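Long-range contacts in polyketide synthase (Synechococcus sp., PDB 4GOX), which probably transfers a sulfo group from PAPS to a chain built by an olefin synthase, activating it for later formation of a terminal olefin: residues K13-K17 / L59-T63; R34-L39 / G260-F264; E55-P60 / S129-G133; I109-Y113 / I144-Q148. All coordinates share one frame; numbering follows the deposited sequence.

Contact 1 of 4, residues K13-K17 / L59-T63; sequences KQWQK and LPFET
Glu62 brings its carboxylate to the backbone of Gln16 while its own backbone runs beside the indole of Trp15. From CB, the chain of Glu62 leaves with CG anti to the backbone N (chi1 -172°), then bends at chi2, so that CD arrives 3.5 Å from Gln16 CB. OE1 accepts the amide of Gln16, with Gln16 N 2.8 Å from Glu62 OE1 in a nearly straight bond that comes in on the syn side, somewhat out of the carboxylate plane. Water 1 donates to the same OE1 and to Gln14 O. Glu62 OE2 rests 3.3 Å from Gln16 CB, and water 2 lies between it and Gln16 O. Trp15 and Glu62 run antiparallel alongside each other, ring and carboxylate planes 71° apart, with Trp15 CE3 3.6 Å from Glu62 OE1. The far edge of the indole points at the 59-63 loop, where Pro60 O lies in the ring plane, 3.2 Å from Trp15 CH2. Trp15 NE1 bonds to His137 O, and His137 and His141 stack on the ring. Two loops are joined here by a carboxylate-to-amide bond, two water bridges and the indole edge: an extended N-terminal segment laid beside the loop that leads into helix 64-71 of the sulfotransferase fold.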
loop_
_atom_site.group_PDB
_atom_site.type_symbol
_atom_site.label_atom_id
_atom_site.label_comp_id
_atom_site.label_asym_id
_atom_site.label_seq_id
_atom_site.Cartn_x
_atom_site.Cartn_y
_atom_site.Cartn_z
ATOM N N LYS A 13 -1.151 -13.471 18.616
ATOM C CA LYS A 13 -1.315 -12.307 19.499
ATOM C C LYS A 13 -2.616 -11.564 19.164
ATOM O O LYS A 13 -2.707 -10.987 18.100
ATOM C CB LYS A 13 -0.088 -11.382 19.393
ATOM C CG LYS A 13 -0.004 -10.313 20.466
ATOM C CD LYS A 13 1.235 -10.483 21.343
ATOM C CE LYS A 13 2.457 -9.732 20.857
ATOM N NZ LYS A 13 2.310 -8.260 21.003
ATOM N N GLN A 14 -3.623 -11.600 20.058
ATOM C CA GLN A 14 -4.950 -10.992 19.840
ATOM C C GLN A 14 -4.935 -9.480 19.757
ATOM O O GLN A 14 -4.234 -8.823 20.536
ATOM C CB GLN A 14 -5.930 -11.414 20.951
ATOM C CG GLN A 14 -6.403 -12.855 20.854
ATOM C CD GLN A 14 -7.406 -13.240 21.921
ATOM O OE1 GLN A 14 -7.720 -12.475 22.850
ATOM N NE2 GLN A 14 -7.928 -14.452 21.810
ATOM N N TRP A 15 -5.747 -8.921 18.837
ATOM C CA TRP A 15 -5.891 -7.485 18.686
ATOM C C TRP A 15 -6.850 -6.945 19.747
ATOM O O TRP A 15 -7.895 -7.550 20.004
ATOM C CB TRP A 15 -6.438 -7.125 17.289
ATOM C CG TRP A 15 -5.509 -7.412 16.132
ATOM C CD1 TRP A 15 -5.757 -8.224 15.067
ATOM C CD2 TRP A 15 -4.185 -6.890 15.943
ATOM N NE1 TRP A 15 -4.655 -8.276 14.246
ATOM C CE2 TRP A 15 -3.676 -7.461 14.758
ATOM C CE3 TRP A 15 -3.363 -6.017 16.683
ATOM C CZ2 TRP A 15 -2.405 -7.149 14.264
ATOM C CZ3 TRP A 15 -2.105 -5.709 16.191
ATOM C CH2 TRP A 15 -1.639 -6.271 14.995
ATOM N N GLN A 16 -6.512 -5.801 20.347
ATOM C CA GLN A 16 -7.393 -5.123 21.293
ATOM C C GLN A 16 -8.583 -4.585 20.481
ATOM O O GLN A 16 -8.396 -3.868 19.483
ATOM C CB GLN A 16 -6.660 -3.963 21.982
ATOM C CG GLN A 16 -7.431 -3.285 23.112
ATOM C CD GLN A 16 -7.635 -4.197 24.291
ATOM O OE1 GLN A 16 -6.734 -4.405 25.116
ATOM N NE2 GLN A 16 -8.831 -4.766 24.390
ATOM N N LYS A 17 -9.795 -4.994 20.872
ATOM C CA LYS A 17 -11.023 -4.540 20.234
ATOM C C LYS A 17 -11.336 -3.154 20.795
ATOM O O LYS A 17 -11.432 -3.020 22.011
ATOM C CB LYS A 17 -12.169 -5.533 20.485
ATOM C CG LYS A 17 -12.121 -6.708 19.529
ATOM C CD LYS A 17 -13.225 -7.717 19.794
ATOM C CE LYS A 17 -12.739 -9.152 19.698
ATOM N NZ LYS A 17 -12.208 -9.496 18.348
ATOM N N LEU A 59 -0.719 -0.366 10.778
ATOM C CA LEU A 59 -1.565 -1.558 10.950
ATOM C C LEU A 59 -0.958 -2.775 11.678
ATOM O O LEU A 59 -1.692 -3.354 12.479
ATOM C CB LEU A 59 -2.249 -1.916 9.625
ATOM C CG LEU A 59 -3.545 -2.741 9.678
ATOM C CD1 LEU A 59 -4.668 -1.950 10.359
ATOM C CD2 LEU A 59 -4.000 -3.084 8.276
ATOM N N PRO A 60 0.350 -3.163 11.507
ATOM C CA PRO A 60 0.873 -4.356 12.215
ATOM C C PRO A 60 1.010 -4.258 13.725
ATOM O O PRO A 60 1.358 -5.252 14.364
ATOM C CB PRO A 60 2.285 -4.511 11.637
ATOM C CG PRO A 60 2.292 -3.757 10.360
ATOM C CD PRO A 60 1.363 -2.631 10.569
ATOM N N PHE A 61 0.794 -3.069 14.295
ATOM C CA PHE A 61 1.065 -2.812 15.718
ATOM C C PHE A 61 -0.154 -2.416 16.498
ATOM O O PHE A 61 -1.078 -1.827 15.955
ATOM C CB PHE A 61 2.117 -1.687 15.809
ATOM C CG PHE A 61 3.277 -1.920 14.862
ATOM C CD1 PHE A 61 4.224 -2.915 15.126
ATOM C CD2 PHE A 61 3.387 -1.197 13.683
ATOM C CE1 PHE A 61 5.289 -3.141 14.243
ATOM C CE2 PHE A 61 4.432 -1.447 12.785
ATOM C CZ PHE A 61 5.380 -2.417 13.077
ATOM N N GLU A 62 -0.145 -2.730 17.774
ATOM C CA GLU A 62 -1.215 -2.422 18.702
ATOM C C GLU A 62 -1.105 -0.944 19.150
ATOM O O GLU A 62 -2.069 -0.179 19.028
ATOM C CB GLU A 62 -1.121 -3.409 19.895
ATOM C CG GLU A 62 -2.274 -3.352 20.860
ATOM C CD GLU A 62 -3.598 -3.709 20.236
ATOM O OE1 GLU A 62 -3.881 -4.918 20.080
ATOM O OE2 GLU A 62 -4.359 -2.772 19.907
ATOM N N THR A 63 0.079 -0.558 19.644
ATOM C CA THR A 63 0.401 0.780 20.145
ATOM C C THR A 63 1.709 1.266 19.512
ATOM O O THR A 63 2.519 0.454 19.031
ATOM C CB THR A 63 0.631 0.766 21.680
ATOM O OG1 THR A 63 1.929 0.230 21.945
ATOM C CG2 THR A 63 -0.466 0.027 22.467
HETATM O O HOH W 1 -2.126 -6.908 20.398
HETATM O O HOH W 2 -6.219 -2.927 18.114
#

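Contact 2 of 4, residues R34-L39 / G260-F264; sequences RSGSTL and GDPNF. With A3P (adenosine-3'-5'-diphosphate), chain B.
Arg34 and Asp261 form the ionic link between the segments. Arg34 NH1 stands 3.0 Å from Asp261 OD1, in the guanidinium plane but 59° out of the carboxylate plane; NH2 adds a weak bond to the same oxygen. The backbone N of Asn263 reaches OD1 from the opposite face, closing an Asx turn, while Arg34 NE is held by Ser164. Among the neutral hydrogen bonds across the contact, Asp261 N donates to Thr38 OG1 at 2.9 Å. That hydroxyl, turned beside its own backbone N (chi1 -52°), gives its proton to the 5'-phosphate, with A3P O6P 2.8 Å from Thr38 OG1. Backbone amides line the 5'-phosphate and its ester oxygen: Ser35 N and Ser37 N donate to O4P, Thr38 N to O6P, and Gly36 N to the bridging O5' at 2.9 Å. At the 3'-phosphate, Arg34 NH1 and Asn263 ND2 make weak bonds. Apolar packing completes the set: Thr38 CG2 lies over one face of the Phe264 ring, whose CE1 is 3.5 Å from Leu39 CA, and Leu39 CD1 and Phe264 CD1 both border the adenine. Residues 34-39 run from the phosphate-binding loop after strand 26-30 into the first turn of helix 37-45 in this P-loop-like fold; the loop segment 260-264, between helices 220-231 and 289-297, closes over them.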
loop_
_atom_site.group_PDB
_atom_site.type_symbol
_atom_site.label_atom_id
_atom_site.label_comp_id
_atom_site.label_asym_id
_atom_site.label_seq_id
_atom_site.Cartn_x
_atom_site.Cartn_y
_atom_site.Cartn_z
ATOM N N ARG A 34 6.966 -4.571 -5.104
ATOM C CA ARG A 34 7.379 -4.489 -6.526
ATOM C C ARG A 34 6.227 -4.592 -7.528
ATOM O O ARG A 34 6.404 -5.104 -8.635
ATOM C CB ARG A 34 8.499 -5.521 -6.834
ATOM C CG ARG A 34 9.672 -5.572 -5.817
ATOM C CD ARG A 34 10.163 -4.202 -5.343
ATOM N NE ARG A 34 10.833 -3.433 -6.393
ATOM C CZ ARG A 34 11.052 -2.123 -6.344
ATOM N NH1 ARG A 34 11.701 -1.518 -7.329
ATOM N NH2 ARG A 34 10.598 -1.401 -5.323
ATOM N N SER A 35 5.052 -4.082 -7.134
ATOM C CA SER A 35 3.804 -4.195 -7.890
ATOM C C SER A 35 3.221 -2.883 -8.408
ATOM O O SER A 35 2.102 -2.884 -8.920
ATOM C CB SER A 35 2.764 -4.941 -7.052
ATOM O OG SER A 35 3.205 -6.256 -6.755
ATOM N N GLY A 36 3.988 -1.793 -8.320
ATOM C CA GLY A 36 3.536 -0.476 -8.756
ATOM C C GLY A 36 2.776 0.258 -7.676
ATOM O O GLY A 36 2.062 1.224 -7.962
ATOM N N SER A 37 2.952 -0.171 -6.411
ATOM C CA SER A 37 2.223 0.447 -5.301
ATOM C C SER A 37 2.672 1.896 -5.033
ATOM O O SER A 37 1.811 2.731 -4.754
ATOM C CB SER A 37 2.289 -0.417 -4.046
ATOM O OG SER A 37 3.632 -0.574 -3.613
ATOM N N THR A 38 3.970 2.208 -5.194
ATOM C CA THR A 38 4.465 3.613 -5.008
ATOM C C THR A 38 3.887 4.501 -6.110
ATOM O O THR A 38 3.406 5.580 -5.807
ATOM C CB THR A 38 6.016 3.682 -4.929
ATOM O OG1 THR A 38 6.427 2.735 -3.939
ATOM C CG2 THR A 38 6.546 5.082 -4.539
ATOM N N LEU A 39 3.882 4.013 -7.375
ATOM C CA LEU A 39 3.298 4.717 -8.524
ATOM C C LEU A 39 1.809 4.975 -8.257
ATOM O O LEU A 39 1.369 6.113 -8.373
ATOM C CB LEU A 39 3.469 3.915 -9.833
ATOM C CG LEU A 39 2.764 4.491 -11.081
ATOM C CD1 LEU A 39 3.473 5.700 -11.609
ATOM C CD2 LEU A 39 2.602 3.436 -12.149
ATOM N N GLY A 260 9.086 3.234 0.202
ATOM C CA GLY A 260 8.495 2.973 -1.102
ATOM C C GLY A 260 9.542 2.489 -2.085
ATOM O O GLY A 260 10.586 1.973 -1.676
ATOM N N ASP A 261 9.281 2.667 -3.388
ATOM C CA ASP A 261 10.174 2.226 -4.453
ATOM C C ASP A 261 11.402 3.131 -4.534
ATOM O O ASP A 261 11.250 4.334 -4.774
ATOM C CB ASP A 261 9.408 2.160 -5.788
ATOM C CG ASP A 261 10.225 1.899 -7.041
ATOM O OD1 ASP A 261 11.371 1.403 -6.922
ATOM O OD2 ASP A 261 9.695 2.120 -8.142
ATOM N N PRO A 262 12.631 2.589 -4.341
ATOM C CA PRO A 262 13.832 3.464 -4.398
ATOM C C PRO A 262 14.147 4.016 -5.795
ATOM O O PRO A 262 14.752 5.077 -5.909
ATOM C CB PRO A 262 14.950 2.576 -3.854
ATOM C CG PRO A 262 14.497 1.184 -4.120
ATOM C CD PRO A 262 12.994 1.188 -4.028
ATOM N N ASN A 263 13.693 3.314 -6.852
ATOM C CA ASN A 263 13.909 3.708 -8.248
ATOM C C ASN A 263 12.764 4.587 -8.800
ATOM O O ASN A 263 12.771 4.879 -9.992
ATOM C CB ASN A 263 14.048 2.440 -9.131
ATOM C CG ASN A 263 14.994 1.368 -8.628
ATOM O OD1 ASN A 263 16.056 1.642 -8.053
ATOM N ND2 ASN A 263 14.644 0.112 -8.891
ATOM N N PHE A 264 11.768 4.975 -7.966
ATOM C CA PHE A 264 10.602 5.729 -8.434
ATOM C C PHE A 264 10.884 6.984 -9.244
ATOM O O PHE A 264 10.264 7.174 -10.291
ATOM C CB PHE A 264 9.560 5.977 -7.328
ATOM C CG PHE A 264 8.304 6.678 -7.828
ATOM C CD1 PHE A 264 7.345 5.986 -8.558
ATOM C CD2 PHE A 264 8.079 8.019 -7.547
ATOM C CE1 PHE A 264 6.206 6.638 -9.035
ATOM C CE2 PHE A 264 6.914 8.655 -7.988
ATOM C CZ PHE A 264 5.998 7.967 -8.746
HETATM P P1 A3P B . 11.278 -1.922 -10.919
HETATM O O1P A3P B . 12.071 -3.010 -10.237
HETATM O O2P A3P B . 11.875 -0.552 -10.673
HETATM O O3P A3P B . 10.846 -2.224 -12.328
HETATM P P2 A3P B . 6.422 -0.947 -5.608
HETATM O O4P A3P B . 5.155 -1.652 -5.214
HETATM O O5P A3P B . 7.688 -1.436 -4.973
HETATM O O6P A3P B . 6.266 0.555 -5.620
HETATM O "O5'" A3P B . 6.639 -1.292 -7.159
HETATM C "C5'" A3P B . 7.888 -1.005 -7.810
HETATM C "C4'" A3P B . 7.704 -1.144 -9.317
HETATM O "O4'" A3P B . 6.728 -0.242 -9.823
HETATM C "C3'" A3P B . 8.939 -0.824 -10.136
HETATM O "O3'" A3P B . 9.855 -1.913 -10.137
HETATM C "C2'" A3P B . 8.369 -0.503 -11.501
HETATM O "O2'" A3P B . 8.286 -1.658 -12.340
HETATM C "C1'" A3P B . 6.964 -0.000 -11.212
HETATM N N9 A3P B . 6.964 1.455 -11.490
HETATM C C8 A3P B . 7.561 2.406 -10.716
HETATM N N7 A3P B . 7.420 3.633 -11.267
HETATM C C5 A3P B . 6.732 3.467 -12.411
HETATM C C6 A3P B . 6.278 4.357 -13.497
HETATM N N6 A3P B . 6.518 5.677 -13.397
HETATM N N1 A3P B . 5.591 3.812 -14.533
HETATM C C2 A3P B . 5.326 2.483 -14.604
HETATM N N3 A3P B . 5.747 1.603 -13.667
HETATM C C4 A3P B . 6.434 2.030 -12.566
#

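Contact 3 of 4, residues E55-P60 / S129-G133; sequences ELHLLP and SPSYG
Tyr132 OH is gripped from several directions. Leu58 N donates to it at 3.0 Å from Tyr132 OH, near the plane of the ring, and Leu59 N adds a weak bond; water 4, held by His57 N, donates weakly as well. Outside the two segments the phenol also hydrogen-bonds Asp127. The phenol ring is sandwiched: Leu59 CB sits over one face, 3.6 Å from the centroid of the Tyr132 ring and 16° off its normal in a CH-pi contact, while Ser129 CB lies against the opposite face. Leu59 CD2 continues along the first side to Tyr132 CD2, and Pro60 CD packs 3.4 Å from Tyr132 CE1. Ser129 OG organises its own segment by accepting from Ser131 N and, at 2.9 Å, from Tyr132 N, an ST turn and ST motif that set the start of the 3-10 segment. Water 5 joins this hydroxyl to His57 ND1, lying in the imidazole plane; the ring, with CG anti to the backbone N (chi1 -153°), also brings its CE1 edge to Ser131 OG. At the other end the Glu55 carboxylate meets Pro130 from the opposing direction, with Glu55 OE1 3.4 Å from Pro130 CD; OE1 forms a salt bridge with Lys128, and water 3 joins OE2 to Ser131 OG. With the Leu58 amide, and weakly that of Leu59, donating to it and tying the 55-60 loop in place, the Tyr132 hydroxyl probably turns its proton toward Asp127, which would fix its rotation.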
loop_
_atom_site.group_PDB
_atom_site.type_symbol
_atom_site.label_atom_id
_atom_site.label_comp_id
_atom_site.label_asym_id
_atom_site.label_seq_id
_atom_site.Cartn_x
_atom_site.Cartn_y
_atom_site.Cartn_z
ATOM N N GLU A 55 4.496 5.372 3.040
ATOM C CA GLU A 55 4.196 4.304 4.011
ATOM C C GLU A 55 4.165 4.700 5.488
ATOM O O GLU A 55 5.218 4.951 6.084
ATOM C CB GLU A 55 5.134 3.105 3.812
ATOM C CG GLU A 55 4.674 2.194 2.690
ATOM C CD GLU A 55 5.771 1.459 1.956
ATOM O OE1 GLU A 55 5.783 1.530 0.707
ATOM O OE2 GLU A 55 6.549 0.728 2.611
ATOM N N LEU A 56 2.941 4.760 6.059
ATOM C CA LEU A 56 2.697 5.018 7.486
ATOM C C LEU A 56 3.163 3.851 8.356
ATOM O O LEU A 56 3.674 4.069 9.460
ATOM C CB LEU A 56 1.195 5.296 7.713
ATOM C CG LEU A 56 0.630 6.530 6.972
ATOM C CD1 LEU A 56 -0.889 6.509 6.971
ATOM C CD2 LEU A 56 1.119 7.852 7.627
ATOM N N HIS A 57 2.986 2.590 7.861
ATOM C CA HIS A 57 3.368 1.363 8.576
ATOM C C HIS A 57 2.814 1.324 10.008
ATOM O O HIS A 57 3.574 1.252 10.971
ATOM C CB HIS A 57 4.899 1.077 8.507
ATOM C CG HIS A 57 5.210 -0.392 8.635
ATOM N ND1 HIS A 57 4.671 -1.329 7.752
ATOM C CD2 HIS A 57 5.914 -1.054 9.587
ATOM C CE1 HIS A 57 5.109 -2.508 8.166
ATOM N NE2 HIS A 57 5.857 -2.394 9.268
ATOM N N LEU A 58 1.483 1.455 10.136
ATOM C CA LEU A 58 0.769 1.493 11.429
ATOM C C LEU A 58 0.001 0.193 11.759
ATOM O O LEU A 58 0.052 -0.280 12.888
ATOM C CB LEU A 58 -0.243 2.649 11.397
ATOM C CG LEU A 58 0.338 4.084 11.409
ATOM C CD1 LEU A 58 -0.753 5.116 11.062
ATOM C CD2 LEU A 58 0.963 4.387 12.775
ATOM N N LEU A 59 -0.719 -0.366 10.778
ATOM C CA LEU A 59 -1.565 -1.558 10.950
ATOM C C LEU A 59 -0.958 -2.775 11.678
ATOM O O LEU A 59 -1.692 -3.354 12.479
ATOM C CB LEU A 59 -2.249 -1.916 9.625
ATOM C CG LEU A 59 -3.545 -2.741 9.678
ATOM C CD1 LEU A 59 -4.668 -1.950 10.359
ATOM C CD2 LEU A 59 -4.000 -3.084 8.276
ATOM N N PRO A 60 0.350 -3.163 11.507
ATOM C CA PRO A 60 0.873 -4.356 12.215
ATOM C C PRO A 60 1.010 -4.258 13.725
ATOM O O PRO A 60 1.358 -5.252 14.364
ATOM C CB PRO A 60 2.285 -4.511 11.637
ATOM C CG PRO A 60 2.292 -3.757 10.360
ATOM C CD PRO A 60 1.363 -2.631 10.569
ATOM N N SER A 129 0.485 0.020 1.612
ATOM C CA SER A 129 1.479 -0.887 2.161
ATOM C C SER A 129 1.738 -2.106 1.287
ATOM O O SER A 129 0.818 -2.897 1.065
ATOM C CB SER A 129 1.120 -1.347 3.565
ATOM O OG SER A 129 2.017 -2.370 3.961
ATOM N N PRO A 130 3.024 -2.358 0.928
ATOM C CA PRO A 130 3.360 -3.611 0.211
ATOM C C PRO A 130 3.706 -4.770 1.169
ATOM O O PRO A 130 4.217 -5.800 0.741
ATOM C CB PRO A 130 4.592 -3.221 -0.614
ATOM C CG PRO A 130 5.244 -2.076 0.170
ATOM C CD PRO A 130 4.219 -1.505 1.144
ATOM N N SER A 131 3.480 -4.594 2.473
ATOM C CA SER A 131 3.818 -5.624 3.446
ATOM C C SER A 131 2.640 -6.020 4.344
ATOM O O SER A 131 2.661 -7.140 4.797
ATOM C CB SER A 131 5.038 -5.198 4.281
ATOM O OG SER A 131 4.705 -4.128 5.131
ATOM N N TYR A 132 1.582 -5.164 4.529
ATOM C CA TYR A 132 0.440 -5.577 5.389
ATOM C C TYR A 132 -0.150 -6.932 4.944
ATOM O O TYR A 132 -0.447 -7.754 5.798
ATOM C CB TYR A 132 -0.712 -4.551 5.430
ATOM C CG TYR A 132 -0.482 -3.173 6.032
ATOM C CD1 TYR A 132 0.647 -2.897 6.804
ATOM C CD2 TYR A 132 -1.423 -2.164 5.874
ATOM C CE1 TYR A 132 0.871 -1.615 7.325
ATOM C CE2 TYR A 132 -1.217 -0.883 6.394
ATOM C CZ TYR A 132 -0.070 -0.613 7.118
ATOM O OH TYR A 132 0.080 0.645 7.651
ATOM N N GLY A 133 -0.268 -7.160 3.637
ATOM C CA GLY A 133 -0.830 -8.414 3.084
ATOM C C GLY A 133 -0.018 -9.676 3.272
ATOM O O GLY A 133 -0.543 -10.775 3.080
HETATM O O HOH W 3 6.525 -2.029 3.950
HETATM O O HOH W 4 1.796 1.532 5.234
HETATM O O HOH W 5 3.694 -0.609 5.356
#

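Contact 4 of 4, residues I109-Y113 / I144-Q148; sequences IADIY and ILFDQ
Phe146 points its edge at the face of Tyr113, a T-shaped pair with the planes at 82° and the ring centroids of Tyr113 and Phe146 5.2 Å apart. The touching atom is Phe146 CZ, which stands over the rim of the tyrosine ring near its root, 3.5 Å from Tyr113 CG. Phe146 is the first residue to leave the helical backbone after helix 136-145, and its chi1 of -50° sets CG anti to the carbonyl carbon, on a line that brings the ring across to helix 109-119. Leu145, one residue earlier, packs alongside: its CB lies over a face of the Phe146 ring, and its CD2 meets Ala110, 3.7 Å from Ala110 CB. The other methyl, CD1, faces both Ile109 CG2 and Tyr113 CD1 at a looser distance. Ile26 and Phe28 of strand 26-30 touch both aromatic rings, so the pair also joins helix 109-119 and the end of helix 136-145 to the central sheet. The one polar group at the end of these rings, Tyr113 OH, bonds to Asp127. The chemistry is therefore that of apolar core packing: the C-H edge of Phe146, probably slightly positive, meets the pi face of Tyr113, with no hydrogen bond between the segments to direct it.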
loop_
_atom_site.group_PDB
_atom_site.type_symbol
_atom_site.label_atom_id
_atom_site.label_comp_id
_atom_site.label_asym_id
_atom_site.label_seq_id
_atom_site.Cartn_x
_atom_site.Cartn_y
_atom_site.Cartn_z
ATOM N N ILE A 109 -2.670 2.502 18.096
ATOM C CA ILE A 109 -2.660 2.733 16.648
ATOM C C ILE A 109 -4.038 3.225 16.161
ATOM O O ILE A 109 -4.106 4.061 15.246
ATOM C CB ILE A 109 -2.104 1.469 15.933
ATOM C CG1 ILE A 109 -0.585 1.254 16.185
ATOM C CG2 ILE A 109 -2.576 1.260 14.494
ATOM C CD1 ILE A 109 0.385 2.222 15.717
ATOM N N ALA A 110 -5.118 2.758 16.821
ATOM C CA ALA A 110 -6.497 3.178 16.548
ATOM C C ALA A 110 -6.596 4.715 16.626
ATOM O O ALA A 110 -7.291 5.333 15.815
ATOM C CB ALA A 110 -7.434 2.560 17.580
ATOM N N ASP A 111 -5.881 5.309 17.606
ATOM C CA ASP A 111 -5.828 6.747 17.868
ATOM C C ASP A 111 -5.034 7.498 16.816
ATOM O O ASP A 111 -5.442 8.597 16.461
ATOM C CB ASP A 111 -5.286 7.026 19.284
ATOM C CG ASP A 111 -6.208 6.604 20.410
ATOM O OD1 ASP A 111 -7.303 6.069 20.121
ATOM O OD2 ASP A 111 -5.851 6.830 21.578
ATOM N N ILE A 112 -3.923 6.900 16.299
ATOM C CA ILE A 112 -3.091 7.488 15.245
ATOM C C ILE A 112 -3.898 7.616 13.939
ATOM O O ILE A 112 -3.842 8.659 13.293
ATOM C CB ILE A 112 -1.732 6.752 15.065
ATOM C CG1 ILE A 112 -1.000 6.561 16.406
ATOM C CG2 ILE A 112 -0.833 7.437 14.048
ATOM C CD1 ILE A 112 -0.595 7.897 17.194
ATOM N N TYR A 113 -4.684 6.573 13.583
ATOM C CA TYR A 113 -5.549 6.613 12.410
ATOM C C TYR A 113 -6.612 7.704 12.560
ATOM O O TYR A 113 -6.770 8.497 11.635
ATOM C CB TYR A 113 -6.184 5.243 12.121
ATOM C CG TYR A 113 -5.265 4.282 11.392
ATOM C CD1 TYR A 113 -4.826 3.104 12.000
ATOM C CD2 TYR A 113 -4.870 4.525 10.078
ATOM C CE1 TYR A 113 -4.024 2.188 11.311
ATOM C CE2 TYR A 113 -4.050 3.630 9.389
ATOM C CZ TYR A 113 -3.644 2.454 10.002
ATOM O OH TYR A 113 -2.813 1.595 9.326
ATOM N N ILE A 144 -11.042 -5.071 12.538
ATOM C CA ILE A 144 -11.228 -4.853 13.971
ATOM C C ILE A 144 -11.348 -3.346 14.279
ATOM O O ILE A 144 -12.226 -2.944 15.038
ATOM C CB ILE A 144 -10.123 -5.592 14.802
ATOM C CG1 ILE A 144 -10.531 -7.077 15.006
ATOM C CG2 ILE A 144 -9.857 -4.923 16.168
ATOM C CD1 ILE A 144 -9.410 -8.062 15.204
ATOM N N LEU A 145 -10.488 -2.514 13.676
ATOM C CA LEU A 145 -10.450 -1.063 13.939
ATOM C C LEU A 145 -11.492 -0.195 13.233
ATOM O O LEU A 145 -11.884 0.832 13.787
ATOM C CB LEU A 145 -9.057 -0.478 13.618
ATOM C CG LEU A 145 -7.843 -1.015 14.386
ATOM C CD1 LEU A 145 -6.556 -0.483 13.766
ATOM C CD2 LEU A 145 -7.920 -0.680 15.886
ATOM N N PHE A 146 -11.892 -0.566 12.009
ATOM C CA PHE A 146 -12.756 0.257 11.153
ATOM C C PHE A 146 -14.061 -0.375 10.715
ATOM O O PHE A 146 -14.111 -1.574 10.435
ATOM C CB PHE A 146 -11.977 0.666 9.893
ATOM C CG PHE A 146 -10.613 1.251 10.164
ATOM C CD1 PHE A 146 -10.477 2.556 10.633
ATOM C CD2 PHE A 146 -9.460 0.515 9.903
ATOM C CE1 PHE A 146 -9.216 3.097 10.880
ATOM C CE2 PHE A 146 -8.203 1.065 10.133
ATOM C CZ PHE A 146 -8.090 2.348 10.629
ATOM N N ASP A 147 -15.094 0.465 10.563
ATOM C CA ASP A 147 -16.416 0.056 10.088
ATOM C C ASP A 147 -16.462 0.065 8.578
ATOM O O ASP A 147 -17.069 -0.821 7.978
ATOM C CB ASP A 147 -17.484 1.064 10.566
ATOM C CG ASP A 147 -18.085 0.846 11.942
ATOM O OD1 ASP A 147 -18.766 1.771 12.440
ATOM O OD2 ASP A 147 -17.941 -0.280 12.492
ATOM N N GLN A 148 -15.852 1.094 7.968
ATOM C CA GLN A 148 -15.919 1.385 6.537
ATOM C C GLN A 148 -14.582 1.409 5.792
ATOM O O GLN A 148 -14.443 2.202 4.859
ATOM C CB GLN A 148 -16.657 2.727 6.335
ATOM C CG GLN A 148 -18.170 2.637 6.474
ATOM C CD GLN A 148 -18.837 2.312 5.162
ATOM O OE1 GLN A 148 -19.245 3.207 4.411
ATOM N NE2 GLN A 148 -18.970 1.023 4.857
#

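Overall arrangement
The contacts line up from the nucleotide to the far side of the chain. Contact 2 holds the A3P phosphates; contact 3, centred 14 Å away, touches it where Glu55 OE1 meets Gly260 CA at 3.6 Å, and the Pro130 side chain is about 5 Å from the ligand. Contact 3 shares Leu59 and Pro60 with contact 1 and abuts contact 4, where Tyr132 and Tyr113 both bond to Asp127. Contacts 1 and 4, 10 Å apart between centres, join through Glu62 O and Ile109 N, 2.9 Å apart, probably a hydrogen bond. Both stay about 14 Å from contact 2 at their nearest atoms, and contacts 3 and 4 fall inside the loop contact 2 closes.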